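Local coordinates for prolyl-tRNA synthetase (PDB 6NAB), which catalyses the ATP-dependent attachment of proline to its tRNA, by way of a prolyl-adenylate intermediate, at the interface of chains A and B. Numbering follows the deposited sequence. Chains: chain A/B, Prolyl-tRNA synthetase.

Contact 1: the interface of chains A and B. Residues chain A 78, 117, 147, 164, 166; chain B 76, 78, 117, 147.
A:Glu164 and the backbone of B:Leu78 form a direct hydrogen bond across this part of the dimer interface. The B:Leu78 N-H points almost straight at the carboxylate: N to OE1 of A:Glu164 is 2.8 Å, with 176° at the hydrogen. It meets OE1 on the syn side, slightly out of the carboxylate plane. The glutamate reaches over because CG is anti to the backbone N (chi1 177°) and the chain runs extended beyond it. The other carboxylate oxygen is bound by its own chain and by water 1. ND2 of A:Asn147 lies 2.9 Å from OE2 of A:Glu164, and OE2 lies in the amide plane.

Each Asn147 is fixed side-on by Arg117 of its own subunit, with NE on the backbone O and NH2 on the side-chain OD1. NH2 of B:Arg117 is 2.8 Å from OD1 of B:Asn147.

The two Asn147 amides approach from opposite directions, their planes nearly perpendicular (79°). OD1 of A:Asn147 is 3.4 Å from ND2 of B:Asn147, a contact rather than a hydrogen bond. B:Leu78 crosses A:Glu164 at about a right angle, with CB of B:Leu78 3.6 Å from CD of A:Glu164. Its CD2 lies near ND2 of A:Asn147, and A:Leu78 likewise packs crosswise on B:Asn147.

Water 1 joins OH of A:Tyr166 and OE2 of A:Glu164 to the B:Phe76 carbonyl O and B:Arg117, with NH1 of B:Arg117 2.8 Å from the water oxygen.

Contact 2: the interface of chains A and B. Residues chain A 79-81, 114; chain B 39-41.
B:Tyr39 gives its phenol hydroxyl to the backbone carbonyl of A:Phe79. OH of B:Tyr39 lies 2.6 Å from O of A:Phe79, in the carbonyl plane and on a lone pair. The A:Thr81 and B:Asp40 side chains approach from opposite directions. OG1 of A:Thr81 gives a longer hydrogen bond, 3.2 Å, to OD2 of B:Asp40, approaching from above the carboxylate plane. The threonine methyl also touches that carboxylate, with CG2 of A:Thr81 3.5 Å from CG of B:Asp40. The same methyl also packs on B:Val41, with CG2 of A:Thr81 3.8 Å from CG2 of B:Val41.

B:Val41 sends its two methyls different ways. CG2 faces A:Thr81 and CB of A:Phe79, while CG1 packs on CD1 of A:Ile114. With chi1 at 175°, CG1 is anti to the valine backbone N, which turns it to the isoleucine.

Further out, water 2 ties the polar groups together. Water 2 is 3.0 Å from the backbone N of A:Thr81 and 2.8 Å from OH of B:Tyr39, and it also binds OD1 of B:Asp40. This OD1 sits over the centre of the B:Tyr39 ring, so the tyrosine and aspartate of chain B also pack on each other. Within chain A, CD1 of A:Ile114 lies over one face of the A:Phe79 ring, toward its rim. The site clasps strand 79-81 of one subunit with the 39-41 loop of the other, and so likely steadies the dimer.

Contact 3: the interface of chains A and B. Residues chain A 41, 44, 151, 164; chain B 77-79, 114.
This is a largely apolar interface between two class II aminoacyl-tRNA synthetase cores, and it joins them into the dimer typical of that class. B:Pro77 occupies the place of the conserved motif 1 proline, and A:Trp151 and A:Glu164 belong to motif 2.

B:Phe79 lies at the middle of the patch. CD2 of its ring touches A:Cys44, with CD2 of B:Phe79 3.8 Å from the thiol SG of A:Cys44. The sulfur is put there by a chi1 of -60°, with SG anti to the cysteine carbonyl carbon. At its base, CB of B:Phe79 sits 4.1 Å from CG1 of A:Val41 and equally near CG2, so the two valine methyls cap it from one side. The ring is backed by its own chain: CD2 of B:Leu78 lies over one face and CD1 of B:Ile114 over the other, both offset to the rim.

B:Ile114 also reaches across. CD1 of B:Ile114 lies 3.9 Å from CG1 of A:Val41. The same methyl meets the edge of the A:Trp151 indole in the ring plane, near CH2. The tryptophan is poorly ordered, so the detail of this contact is uncertain. B:Ile114 holds CG1 between its backbone N and carbonyl carbon, then runs straight on to CD1 (chi2 -176°), which carries the methyl out to both partners.

B:Pro77 packs its CB and CG on CB of A:Cys44, each at 4.1 Å. CA of B:Pro77 is 3.4 Å from OE1 of A:Glu164, beside the backbone bond made by the next residue, B:Leu78.

Contact 4: the interface of chains A and B. Residues chain A 79, 102, 104-105; chain B 99-101, 116.
A:Lys104 and B:Trp101 pair their backbones in an antiparallel beta bridge. The B:Trp101 amide N lies 3.0 Å from the carbonyl O of A:Lys104, with 164° at the hydrogen. A second antiparallel bridge sets A:Ser105 opposite B:Ala100, and the carbonyl O of B:Val99 runs close to the A:Ser105 backbone.

Side-chain packing covers this pairing. The aliphatic part of A:Lys104 lies obliquely across B:Trp101. CG of A:Lys104 is 3.7 Å from CB of B:Trp101, and CE reaches the start of the indole at CG. The lysine chain is extended beyond CG, which carries its methylenes across the tryptophan, but the residue is poorly ordered and its outer part should be read with care. B:Val99 supports the indole from within chain B, placing CG1 over one ring face, toward the rim.

A small apolar cluster forms beside the strands. A:Val102 points CG1 at the methyl of B:Ala100, 4.0 Å from CB. CG2 of A:Val102 turns to CD1 of B:Leu116, also at 4.0 Å. CD1 of B:Leu116 touches CE1 and CZ of A:Phe79, each at 3.7 Å, the two side chains coming from opposite directions. B:Leu116 reaches the ring with CG anti to its own carbonyl carbon (chi1 -56°).

The bridges join strand 100-105 of each subunit into a sheet that continues from one chain to the other, while strands 79-81 of A and 113-116 of B supply the flanking phenylalanine and leucine.

Contact 1: the interface of chains A and B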
ATOM      1  N   LEU A  78      -4.478   9.564  -7.477  1.00 15.25           N
ATOM      2  CA  LEU A  78      -3.709  10.591  -6.776  1.00 19.18           C
ATOM      3  C   LEU A  78      -4.143  12.009  -7.142  1.00 18.24           C
ATOM      4  O   LEU A  78      -3.979  12.932  -6.333  1.00 16.98           O
ATOM      5  CB  LEU A  78      -2.226  10.427  -7.123  1.00 19.28           C
ATOM      6  CG  LEU A  78      -1.171  11.445  -6.680  1.00 19.11           C
ATOM      7  CD1 LEU A  78      -0.976  11.392  -5.152  1.00 13.06           C
ATOM      8  CD2 LEU A  78       0.146  11.216  -7.421  1.00 18.45           C
ATOM      9  N   ARG A 117      -3.769  14.924  -4.225  1.00 16.10           N
ATOM     10  CA  ARG A 117      -4.818  14.756  -3.224  1.00 17.00           C
ATOM     11  C   ARG A 117      -4.341  15.157  -1.830  1.00 20.02           C
ATOM     12  O   ARG A 117      -3.322  14.634  -1.350  1.00 18.00           O
ATOM     13  CB  ARG A 117      -5.314  13.312  -3.229  1.00 27.35           C
ATOM     14  CG  ARG A 117      -4.391  12.293  -2.636  1.00 28.61           C
ATOM     15  CD  ARG A 117      -4.935  10.869  -2.706  1.00 27.58           C
ATOM     16  NE  ARG A 117      -3.792   9.976  -2.832  1.00 20.37           N
ATOM     17  CZ  ARG A 117      -3.767   8.834  -3.500  1.00 18.64           C
ATOM     18  NH1 ARG A 117      -4.845   8.378  -4.132  1.00 15.96           N
ATOM     19  NH2 ARG A 117      -2.629   8.159  -3.557  1.00 23.06           N
ATOM     20  N   ASN A 147      -0.888   7.416  -0.078  1.00 13.02           N
ATOM     21  CA  ASN A 147      -0.116   8.585   0.298  1.00 16.18           C
ATOM     22  C   ASN A 147      -0.930   9.853   0.049  1.00 16.99           C
ATOM     23  O   ASN A 147      -1.829   9.896  -0.796  1.00 22.33           O
ATOM     24  CB  ASN A 147       1.233   8.634  -0.440  1.00 15.82           C
ATOM     25  CG  ASN A 147       1.098   8.521  -1.964  1.00 23.86           C
ATOM     26  OD1 ASN A 147       0.087   8.055  -2.488  1.00 22.46           O
ATOM     27  ND2 ASN A 147       2.136   8.923  -2.669  1.00 23.29           N
ATOM     28  N   GLU A 164       4.473  14.876   2.698  1.00 18.98           N
ATOM     29  CA  GLU A 164       3.833  13.652   2.236  1.00 18.82           C
ATOM     30  C   GLU A 164       3.689  12.731   3.437  1.00 14.40           C
ATOM     31  O   GLU A 164       4.627  12.582   4.229  1.00 17.84           O
ATOM     32  CB  GLU A 164       4.624  12.965   1.109  1.00 16.71           C
ATOM     33  CG  GLU A 164       3.993  11.623   0.674  1.00 18.67           C
ATOM     34  CD  GLU A 164       4.853  10.809  -0.310  1.00 25.53           C
ATOM     35  OE1 GLU A 164       6.089  11.032  -0.407  1.00 21.73           O
ATOM     36  OE2 GLU A 164       4.280   9.910  -0.968  1.00 26.17           O
ATOM     37  N   TYR A 166       1.441   8.958   4.878  1.00 13.79           N
ATOM     38  CA  TYR A 166       0.751   7.730   4.511  1.00 13.87           C
ATOM     39  C   TYR A 166      -0.371   7.481   5.506  1.00 16.21           C
ATOM     40  O   TYR A 166      -0.192   7.679   6.713  1.00 12.28           O
ATOM     41  CB  TYR A 166       1.738   6.551   4.487  1.00 12.87           C
ATOM     42  CG  TYR A 166       2.965   6.909   3.652  1.00 22.03           C
ATOM     43  CD1 TYR A 166       2.912   6.857   2.264  1.00 23.74           C
ATOM     44  CD2 TYR A 166       4.147   7.349   4.249  1.00 25.11           C
ATOM     45  CE1 TYR A 166       4.016   7.221   1.473  1.00 19.79           C
ATOM     46  CE2 TYR A 166       5.259   7.719   3.470  1.00 28.22           C
ATOM     47  CZ  TYR A 166       5.179   7.659   2.085  1.00 22.82           C
ATOM     48  OH  TYR A 166       6.267   8.011   1.310  1.00 22.78           O
TER
ATOM     49  N   PHE B  76      10.010   5.103   0.241  1.00 13.95           N
ATOM     50  CA  PHE B  76      10.706   6.322  -0.129  1.00 14.09           C
ATOM     51  C   PHE B  76       9.704   7.344  -0.658  1.00 15.99           C
ATOM     52  O   PHE B  76       8.569   6.994  -0.999  1.00 15.46           O
ATOM     53  CB  PHE B  76      11.762   6.009  -1.201  1.00 13.13           C
ATOM     54  CG  PHE B  76      13.051   5.429  -0.656  1.00 15.04           C
ATOM     55  CD1 PHE B  76      13.125   4.098  -0.269  1.00 16.03           C
ATOM     56  CD2 PHE B  76      14.205   6.208  -0.604  1.00 13.22           C
ATOM     57  CE1 PHE B  76      14.317   3.559   0.209  1.00 12.32           C
ATOM     58  CE2 PHE B  76      15.398   5.691  -0.145  1.00 13.45           C
ATOM     59  CZ  PHE B  76      15.463   4.364   0.271  1.00 15.43           C
ATOM     60  N   LEU B  78       7.410  10.199  -2.724  1.00 14.21           N
ATOM     61  CA  LEU B  78       6.801  10.394  -4.039  1.00 19.18           C
ATOM     62  C   LEU B  78       7.591  11.372  -4.903  1.00 19.34           C
ATOM     63  O   LEU B  78       7.605  11.245  -6.133  1.00 13.78           O
ATOM     64  CB  LEU B  78       5.374  10.916  -3.851  1.00 18.75           C
ATOM     65  CG  LEU B  78       4.562  11.364  -5.071  1.00 21.20           C
ATOM     66  CD1 LEU B  78       4.265  10.162  -5.965  1.00 18.54           C
ATOM     67  CD2 LEU B  78       3.247  12.017  -4.606  1.00 18.69           C
ATOM     68  N   ARG B 117       7.687  10.731  -8.984  1.00 15.99           N
ATOM     69  CA  ARG B 117       8.523   9.591  -9.319  1.00 22.34           C
ATOM     70  C   ARG B 117       7.969   8.836 -10.528  1.00 15.37           C
ATOM     71  O   ARG B 117       6.800   8.407 -10.512  1.00 16.04           O
ATOM     72  CB  ARG B 117       8.662   8.643  -8.115  1.00 23.05           C
ATOM     73  CG  ARG B 117       7.458   7.791  -7.767  1.00 21.53           C
ATOM     74  CD  ARG B 117       7.657   6.922  -6.521  1.00 20.67           C
ATOM     75  NE  ARG B 117       6.347   6.760  -5.905  1.00 15.93           N
ATOM     76  CZ  ARG B 117       6.094   6.674  -4.610  1.00 17.57           C
ATOM     77  NH1 ARG B 117       7.075   6.705  -3.704  1.00 11.31           N
ATOM     78  NH2 ARG B 117       4.825   6.567  -4.226  1.00 20.92           N
ATOM     79  N   ASN B 147       2.640   3.863  -5.742  1.00 12.25           N
ATOM     80  CA  ASN B 147       2.117   4.389  -6.991  1.00 14.45           C
ATOM     81  C   ASN B 147       3.213   5.153  -7.732  1.00 16.38           C
ATOM     82  O   ASN B 147       4.114   5.739  -7.128  1.00 22.43           O
ATOM     83  CB  ASN B 147       0.900   5.299  -6.749  1.00 17.97           C
ATOM     84  CG  ASN B 147       1.190   6.445  -5.779  1.00 22.87           C
ATOM     85  OD1 ASN B 147       2.137   6.399  -4.994  1.00 23.72           O
ATOM     86  ND2 ASN B 147       0.365   7.481  -5.842  1.00 21.59           N
TER
HETATM   87  O   HOH W   1       5.507   7.506  -1.550  1.00 21.60           O

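Contact 2: the interface of chains A and B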
ATOM      1  N   PHE A  79      -4.625  12.208  -8.362  1.00 15.55           N
ATOM      2  CA  PHE A  79      -4.904  13.518  -8.930  1.00 23.81           C
ATOM      3  C   PHE A  79      -6.372  13.875  -8.779  1.00 24.68           C
ATOM      4  O   PHE A  79      -7.251  13.012  -8.852  1.00 21.51           O
ATOM      5  CB  PHE A  79      -4.546  13.554 -10.421  1.00 18.63           C
ATOM      6  CG  PHE A  79      -3.102  13.233 -10.702  1.00 21.84           C
ATOM      7  CD1 PHE A  79      -2.102  14.100 -10.299  1.00 21.96           C
ATOM      8  CD2 PHE A  79      -2.748  12.059 -11.346  1.00 27.87           C
ATOM      9  CE1 PHE A  79      -0.768  13.814 -10.547  1.00 24.18           C
ATOM     10  CE2 PHE A  79      -1.414  11.759 -11.589  1.00 28.78           C
ATOM     11  CZ  PHE A  79      -0.426  12.639 -11.186  1.00 27.77           C
ATOM     12  N   VAL A  80      -6.631  15.171  -8.614  1.00 21.08           N
ATOM     13  CA  VAL A  80      -7.988  15.702  -8.551  1.00 21.64           C
ATOM     14  C   VAL A  80      -8.038  16.979  -9.377  1.00 25.93           C
ATOM     15  O   VAL A  80      -7.090  17.774  -9.364  1.00 25.02           O
ATOM     16  CB  VAL A  80      -8.430  15.946  -7.092  1.00 22.60           C
ATOM     17  CG1 VAL A  80      -7.470  16.909  -6.377  1.00 23.34           C
ATOM     18  CG2 VAL A  80      -9.893  16.436  -7.025  1.00 22.26           C
ATOM     19  N   THR A  81      -9.149  17.181 -10.090  1.00 29.97           N
ATOM     20  CA  THR A  81      -9.281  18.368 -10.919  1.00 25.96           C
ATOM     21  C   THR A  81      -9.639  19.582 -10.069  1.00 25.94           C
ATOM     22  O   THR A  81     -10.178  19.476  -8.965  1.00 26.37           O
ATOM     23  CB  THR A  81     -10.350  18.182 -12.007  1.00 33.72           C
ATOM     24  OG1 THR A  81     -11.629  17.968 -11.401  1.00 30.79           O
ATOM     25  CG2 THR A  81     -10.006  16.999 -12.912  1.00 37.74           C
ATOM     26  N   ILE A 114      -3.532  20.166 -12.477  1.00 21.57           N
ATOM     27  CA  ILE A 114      -4.250  19.195 -11.673  1.00 20.19           C
ATOM     28  C   ILE A 114      -3.520  19.086 -10.338  1.00 19.29           C
ATOM     29  O   ILE A 114      -2.299  19.258 -10.261  1.00 19.15           O
ATOM     30  CB  ILE A 114      -4.345  17.818 -12.373  1.00 26.96           C
ATOM     31  CG1 ILE A 114      -2.952  17.248 -12.623  1.00 32.59           C
ATOM     32  CG2 ILE A 114      -5.076  17.939 -13.721  1.00 30.86           C
ATOM     33  CD1 ILE A 114      -2.946  15.920 -13.368  1.00 30.70           C
TER
ATOM     34  N   TYR B  39     -12.479   8.198 -14.982  1.00 21.13           N
ATOM     35  CA  TYR B  39     -12.189   9.323 -14.100  1.00 23.46           C
ATOM     36  C   TYR B  39     -11.940  10.560 -14.952  1.00 24.51           C
ATOM     37  O   TYR B  39     -11.637  10.451 -16.138  1.00 25.35           O
ATOM     38  CB  TYR B  39     -10.978   8.993 -13.224  1.00 18.66           C
ATOM     39  CG  TYR B  39     -10.678   9.976 -12.118  1.00 22.17           C
ATOM     40  CD1 TYR B  39     -11.599  10.202 -11.097  1.00 19.06           C
ATOM     41  CD2 TYR B  39      -9.454  10.638 -12.058  1.00 20.97           C
ATOM     42  CE1 TYR B  39     -11.331  11.082 -10.071  1.00 19.11           C
ATOM     43  CE2 TYR B  39      -9.174  11.531 -11.022  1.00 18.26           C
ATOM     44  CZ  TYR B  39     -10.117  11.742 -10.029  1.00 22.13           C
ATOM     45  OH  TYR B  39      -9.843  12.617  -8.994  1.00 18.84           O
ATOM     46  N   ASP B  40     -12.071  11.751 -14.358  1.00 22.67           N
ATOM     47  CA  ASP B  40     -11.969  12.969 -15.155  1.00 24.72           C
ATOM     48  C   ASP B  40     -10.531  13.495 -15.255  1.00 27.83           C
ATOM     49  O   ASP B  40     -10.323  14.638 -15.666  1.00 28.30           O
ATOM     50  CB  ASP B  40     -12.923  14.048 -14.624  1.00 24.29           C
ATOM     51  CG  ASP B  40     -12.516  14.587 -13.269  1.00 30.38           C
ATOM     52  OD1 ASP B  40     -11.636  13.993 -12.615  1.00 27.45           O
ATOM     53  OD2 ASP B  40     -13.126  15.588 -12.834  1.00 35.31           O
ATOM     54  N   VAL B  41      -9.541  12.672 -14.927  1.00 26.23           N
ATOM     55  CA  VAL B  41      -8.149  12.939 -15.270  1.00 22.49           C
ATOM     56  C   VAL B  41      -7.726  11.854 -16.240  1.00 24.77           C
ATOM     57  O   VAL B  41      -7.771  10.662 -15.908  1.00 20.58           O
ATOM     58  CB  VAL B  41      -7.231  12.963 -14.037  1.00 23.86           C
ATOM     59  CG1 VAL B  41      -5.760  13.112 -14.482  1.00 22.92           C
ATOM     60  CG2 VAL B  41      -7.618  14.115 -13.131  1.00 20.46           C
TER
HETATM   61  O   HOH W   2     -11.109  14.898  -9.979  1.00 26.35           O

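Contact 3: the interface of chains A and B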
ATOM      1  N   VAL A  41      13.934  16.668  -0.372  1.00 15.78           N
ATOM      2  CA  VAL A  41      12.691  17.401  -0.588  1.00 14.85           C
ATOM      3  C   VAL A  41      12.135  17.732   0.774  1.00 14.50           C
ATOM      4  O   VAL A  41      11.907  16.831   1.592  1.00 15.71           O
ATOM      5  CB  VAL A  41      11.672  16.618  -1.430  1.00 16.26           C
ATOM      6  CG1 VAL A  41      10.354  17.429  -1.525  1.00 16.54           C
ATOM      7  CG2 VAL A  41      12.257  16.366  -2.824  1.00 18.59           C
ATOM      8  N   CYS A  44       9.777  15.722   3.606  1.00 14.61           N
ATOM      9  CA  CYS A  44       9.570  14.334   3.204  1.00 14.91           C
ATOM     10  C   CYS A  44      10.704  13.495   3.765  1.00 17.18           C
ATOM     11  O   CYS A  44      11.847  13.965   3.842  1.00 18.67           O
ATOM     12  CB  CYS A  44       9.517  14.175   1.671  1.00 13.31           C
ATOM     13  SG  CYS A  44       8.199  15.117   0.897  1.00 20.88           S
ATOM     14  N   TRP A 151       0.814  20.624   1.588  1.00 22.79           N
ATOM     15  CA  TRP A 151       1.959  21.527   1.537  1.00 31.94           C
ATOM     16  C   TRP A 151       1.957  22.377   2.806  1.00 27.87           C
ATOM     17  O   TRP A 151       1.654  23.572   2.795  1.00 24.97           O
ATOM     18  CB  TRP A 151       1.929  22.376   0.277  1.00 31.65           C
ATOM     19  CG  TRP A 151       3.299  22.622  -0.258  1.00 40.52           C
ATOM     20  CD1 TRP A 151       4.021  23.781  -0.176  1.00 42.74           C
ATOM     21  CD2 TRP A 151       4.129  21.680  -0.951  1.00 41.97           C
ATOM     22  NE1 TRP A 151       5.245  23.617  -0.780  1.00 44.97           N
ATOM     23  CE2 TRP A 151       5.338  22.336  -1.260  1.00 45.34           C
ATOM     24  CE3 TRP A 151       3.970  20.344  -1.330  1.00 39.65           C
ATOM     25  CZ2 TRP A 151       6.375  21.705  -1.942  1.00 49.55           C
ATOM     26  CZ3 TRP A 151       5.002  19.718  -2.005  1.00 42.35           C
ATOM     27  CH2 TRP A 151       6.186  20.396  -2.303  1.00 45.43           C
ATOM     28  N   GLU A 164       4.473  14.876   2.698  1.00 18.98           N
ATOM     29  CA  GLU A 164       3.833  13.652   2.236  1.00 18.82           C
ATOM     30  C   GLU A 164       3.689  12.731   3.437  1.00 14.40           C
ATOM     31  O   GLU A 164       4.627  12.582   4.229  1.00 17.84           O
ATOM     32  CB  GLU A 164       4.624  12.965   1.109  1.00 16.71           C
ATOM     33  CG  GLU A 164       3.993  11.623   0.674  1.00 18.67           C
ATOM     34  CD  GLU A 164       4.853  10.809  -0.310  1.00 25.53           C
ATOM     35  OE1 GLU A 164       6.089  11.032  -0.407  1.00 21.73           O
ATOM     36  OE2 GLU A 164       4.280   9.910  -0.968  1.00 26.17           O
TER
ATOM     37  N   PRO B  77      10.084   8.616  -0.755  1.00 16.45           N
ATOM     38  CA  PRO B  77       9.099   9.649  -1.110  1.00 16.90           C
ATOM     39  C   PRO B  77       8.590   9.591  -2.552  1.00 17.94           C
ATOM     40  O   PRO B  77       9.226   9.065  -3.473  1.00 17.61           O
ATOM     41  CB  PRO B  77       9.861  10.955  -0.859  1.00 13.37           C
ATOM     42  CG  PRO B  77      10.876  10.586   0.191  1.00 21.11           C
ATOM     43  CD  PRO B  77      11.316   9.211  -0.205  1.00 16.28           C
ATOM     44  N   LEU B  78       7.410  10.199  -2.724  1.00 14.21           N
ATOM     45  CA  LEU B  78       6.801  10.394  -4.039  1.00 19.18           C
ATOM     46  C   LEU B  78       7.591  11.372  -4.903  1.00 19.34           C
ATOM     47  O   LEU B  78       7.605  11.245  -6.133  1.00 13.78           O
ATOM     48  CB  LEU B  78       5.374  10.916  -3.851  1.00 18.75           C
ATOM     49  CG  LEU B  78       4.562  11.364  -5.071  1.00 21.20           C
ATOM     50  CD1 LEU B  78       4.265  10.162  -5.965  1.00 18.54           C
ATOM     51  CD2 LEU B  78       3.247  12.017  -4.606  1.00 18.69           C
ATOM     52  N   PHE B  79       8.254  12.343  -4.285  1.00 15.44           N
ATOM     53  CA  PHE B  79       8.887  13.449  -4.989  1.00 20.46           C
ATOM     54  C   PHE B  79      10.371  13.188  -5.218  1.00 19.69           C
ATOM     55  O   PHE B  79      11.041  12.551  -4.400  1.00 18.37           O
ATOM     56  CB  PHE B  79       8.724  14.745  -4.192  1.00 15.37           C
ATOM     57  CG  PHE B  79       7.295  15.119  -3.926  1.00 22.37           C
ATOM     58  CD1 PHE B  79       6.450  15.473  -4.973  1.00 20.59           C
ATOM     59  CD2 PHE B  79       6.798  15.144  -2.626  1.00 25.62           C
ATOM     60  CE1 PHE B  79       5.122  15.849  -4.730  1.00 21.92           C
ATOM     61  CE2 PHE B  79       5.476  15.504  -2.379  1.00 21.92           C
ATOM     62  CZ  PHE B  79       4.638  15.861  -3.433  1.00 23.31           C
ATOM     63  N   ILE B 114       9.500  20.325  -8.277  1.00 20.80           N
ATOM     64  CA  ILE B 114       9.868  18.954  -7.956  1.00 19.52           C
ATOM     65  C   ILE B 114       8.999  18.021  -8.784  1.00 18.73           C
ATOM     66  O   ILE B 114       7.878  18.363  -9.177  1.00 21.80           O
ATOM     67  CB  ILE B 114       9.734  18.628  -6.446  1.00 23.98           C
ATOM     68  CG1 ILE B 114       8.295  18.839  -5.995  1.00 22.11           C
ATOM     69  CG2 ILE B 114      10.724  19.459  -5.610  1.00 24.43           C
ATOM     70  CD1 ILE B 114       8.103  18.644  -4.518  1.00 29.98           C
TER

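Contact 4: the interface of chains A and B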
ATOM      1  N   PHE A  79      -4.625  12.208  -8.362  1.00 15.55           N
ATOM      2  CA  PHE A  79      -4.904  13.518  -8.930  1.00 23.81           C
ATOM      3  C   PHE A  79      -6.372  13.875  -8.779  1.00 24.68           C
ATOM      4  O   PHE A  79      -7.251  13.012  -8.852  1.00 21.51           O
ATOM      5  CB  PHE A  79      -4.546  13.554 -10.421  1.00 18.63           C
ATOM      6  CG  PHE A  79      -3.102  13.233 -10.702  1.00 21.84           C
ATOM      7  CD1 PHE A  79      -2.102  14.100 -10.299  1.00 21.96           C
ATOM      8  CD2 PHE A  79      -2.748  12.059 -11.346  1.00 27.87           C
ATOM      9  CE1 PHE A  79      -0.768  13.814 -10.547  1.00 24.18           C
ATOM     10  CE2 PHE A  79      -1.414  11.759 -11.589  1.00 28.78           C
ATOM     11  CZ  PHE A  79      -0.426  12.639 -11.186  1.00 27.77           C
ATOM     12  N   VAL A 102       0.289  20.057 -10.127  1.00 22.19           N
ATOM     13  CA  VAL A 102       1.052  19.629 -11.294  1.00 22.75           C
ATOM     14  C   VAL A 102       0.638  20.482 -12.483  1.00 21.97           C
ATOM     15  O   VAL A 102      -0.554  20.577 -12.813  1.00 27.45           O
ATOM     16  CB  VAL A 102       0.825  18.137 -11.594  1.00 23.05           C
ATOM     17  CG1 VAL A 102       1.536  17.748 -12.898  1.00 27.55           C
ATOM     18  CG2 VAL A 102       1.286  17.275 -10.429  1.00 18.38           C
ATOM     19  N   LYS A 104       2.871  20.692 -15.580  1.00 32.74           N
ATOM     20  CA  LYS A 104       3.523  20.340 -16.835  1.00 35.55           C
ATOM     21  C   LYS A 104       3.992  18.897 -16.772  1.00 28.24           C
ATOM     22  O   LYS A 104       4.137  18.317 -15.691  1.00 23.26           O
ATOM     23  CB  LYS A 104       4.680  21.291 -17.168  1.00 37.46           C
ATOM     24  CG  LYS A 104       5.825  21.249 -16.191  1.00 41.33           C
ATOM     25  CD  LYS A 104       7.010  22.069 -16.699  1.00 51.13           C
ATOM     26  CE  LYS A 104       8.213  21.897 -15.770  1.00 59.24           C
ATOM     27  NZ  LYS A 104       9.437  22.610 -16.226  1.00 64.94           N
ATOM     28  N   SER A 105       4.158  18.302 -17.953  1.00 31.82           N
ATOM     29  CA  SER A 105       4.804  17.004 -18.097  1.00 34.91           C
ATOM     30  C   SER A 105       5.926  17.136 -19.110  1.00 34.55           C
ATOM     31  O   SER A 105       5.716  17.674 -20.203  1.00 36.71           O
ATOM     32  CB  SER A 105       3.816  15.929 -18.545  1.00 40.24           C
ATOM     33  OG  SER A 105       3.358  16.176 -19.859  1.00 48.59           O
TER
ATOM     34  N   VAL B  99       7.806  12.749 -17.239  1.00 24.95           N
ATOM     35  CA  VAL B  99       7.882  13.169 -15.837  1.00 22.57           C
ATOM     36  C   VAL B  99       6.917  14.329 -15.586  1.00 20.73           C
ATOM     37  O   VAL B  99       6.920  15.330 -16.320  1.00 23.54           O
ATOM     38  CB  VAL B  99       9.322  13.553 -15.459  1.00 32.15           C
ATOM     39  CG1 VAL B  99       9.338  14.296 -14.136  1.00 21.83           C
ATOM     40  CG2 VAL B  99      10.201  12.309 -15.387  1.00 35.38           C
ATOM     41  N   ALA B 100       6.069  14.179 -14.563  1.00 26.12           N
ATOM     42  CA  ALA B 100       5.141  15.221 -14.131  1.00 25.32           C
ATOM     43  C   ALA B 100       5.798  16.109 -13.074  1.00 18.23           C
ATOM     44  O   ALA B 100       6.437  15.615 -12.145  1.00 19.35           O
ATOM     45  CB  ALA B 100       3.859  14.602 -13.562  1.00 20.54           C
ATOM     46  N   TRP B 101       5.619  17.419 -13.213  1.00 20.09           N
ATOM     47  CA  TRP B 101       6.304  18.398 -12.381  1.00 19.96           C
ATOM     48  C   TRP B 101       5.309  19.191 -11.550  1.00 22.54           C
ATOM     49  O   TRP B 101       4.365  19.772 -12.093  1.00 21.07           O
ATOM     50  CB  TRP B 101       7.130  19.362 -13.231  1.00 24.68           C
ATOM     51  CG  TRP B 101       8.333  18.734 -13.821  1.00 28.21           C
ATOM     52  CD1 TRP B 101       8.444  18.153 -15.053  1.00 31.79           C
ATOM     53  CD2 TRP B 101       9.608  18.604 -13.195  1.00 24.85           C
ATOM     54  NE1 TRP B 101       9.722  17.680 -15.233  1.00 32.53           N
ATOM     55  CE2 TRP B 101      10.457  17.948 -14.106  1.00 26.99           C
ATOM     56  CE3 TRP B 101      10.118  18.990 -11.952  1.00 20.90           C
ATOM     57  CZ2 TRP B 101      11.788  17.668 -13.815  1.00 26.07           C
ATOM     58  CZ3 TRP B 101      11.440  18.706 -11.662  1.00 24.80           C
ATOM     59  CH2 TRP B 101      12.262  18.052 -12.594  1.00 30.22           C
ATOM     60  N   LEU B 116       7.273  14.132  -9.827  1.00 15.71           N
ATOM     61  CA  LEU B 116       6.675  12.905  -9.322  1.00 15.79           C
ATOM     62  C   LEU B 116       7.459  11.708  -9.850  1.00 18.34           C
ATOM     63  O   LEU B 116       7.841  11.676 -11.025  1.00 15.22           O
ATOM     64  CB  LEU B 116       5.207  12.805  -9.745  1.00 17.70           C
ATOM     65  CG  LEU B 116       4.292  13.970  -9.364  1.00 24.06           C
ATOM     66  CD1 LEU B 116       2.855  13.670  -9.782  1.00 21.40           C
ATOM     67  CD2 LEU B 116       4.385  14.220  -7.869  1.00 28.30           C
TER

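The four contacts belong to one two-fold interface. Contact 1 and contact 3 are close, about 8 Å between their C-alpha centres, and share A:Glu164 and B:Leu78. Contact 4 lies about 12 Å from contact 2, with A:Phe79 in both, and about 13 Å from contacts 1 and 3. Contacts 2 and 3 are about 19 Å apart, yet both use the 39-41 loop of one chain against strands 79-81 and 113-116 of the other, with the chains exchanged. Loop clasp, apolar core, polar network and shared sheet thus form a compact junction, which may couple the two synthetase cores.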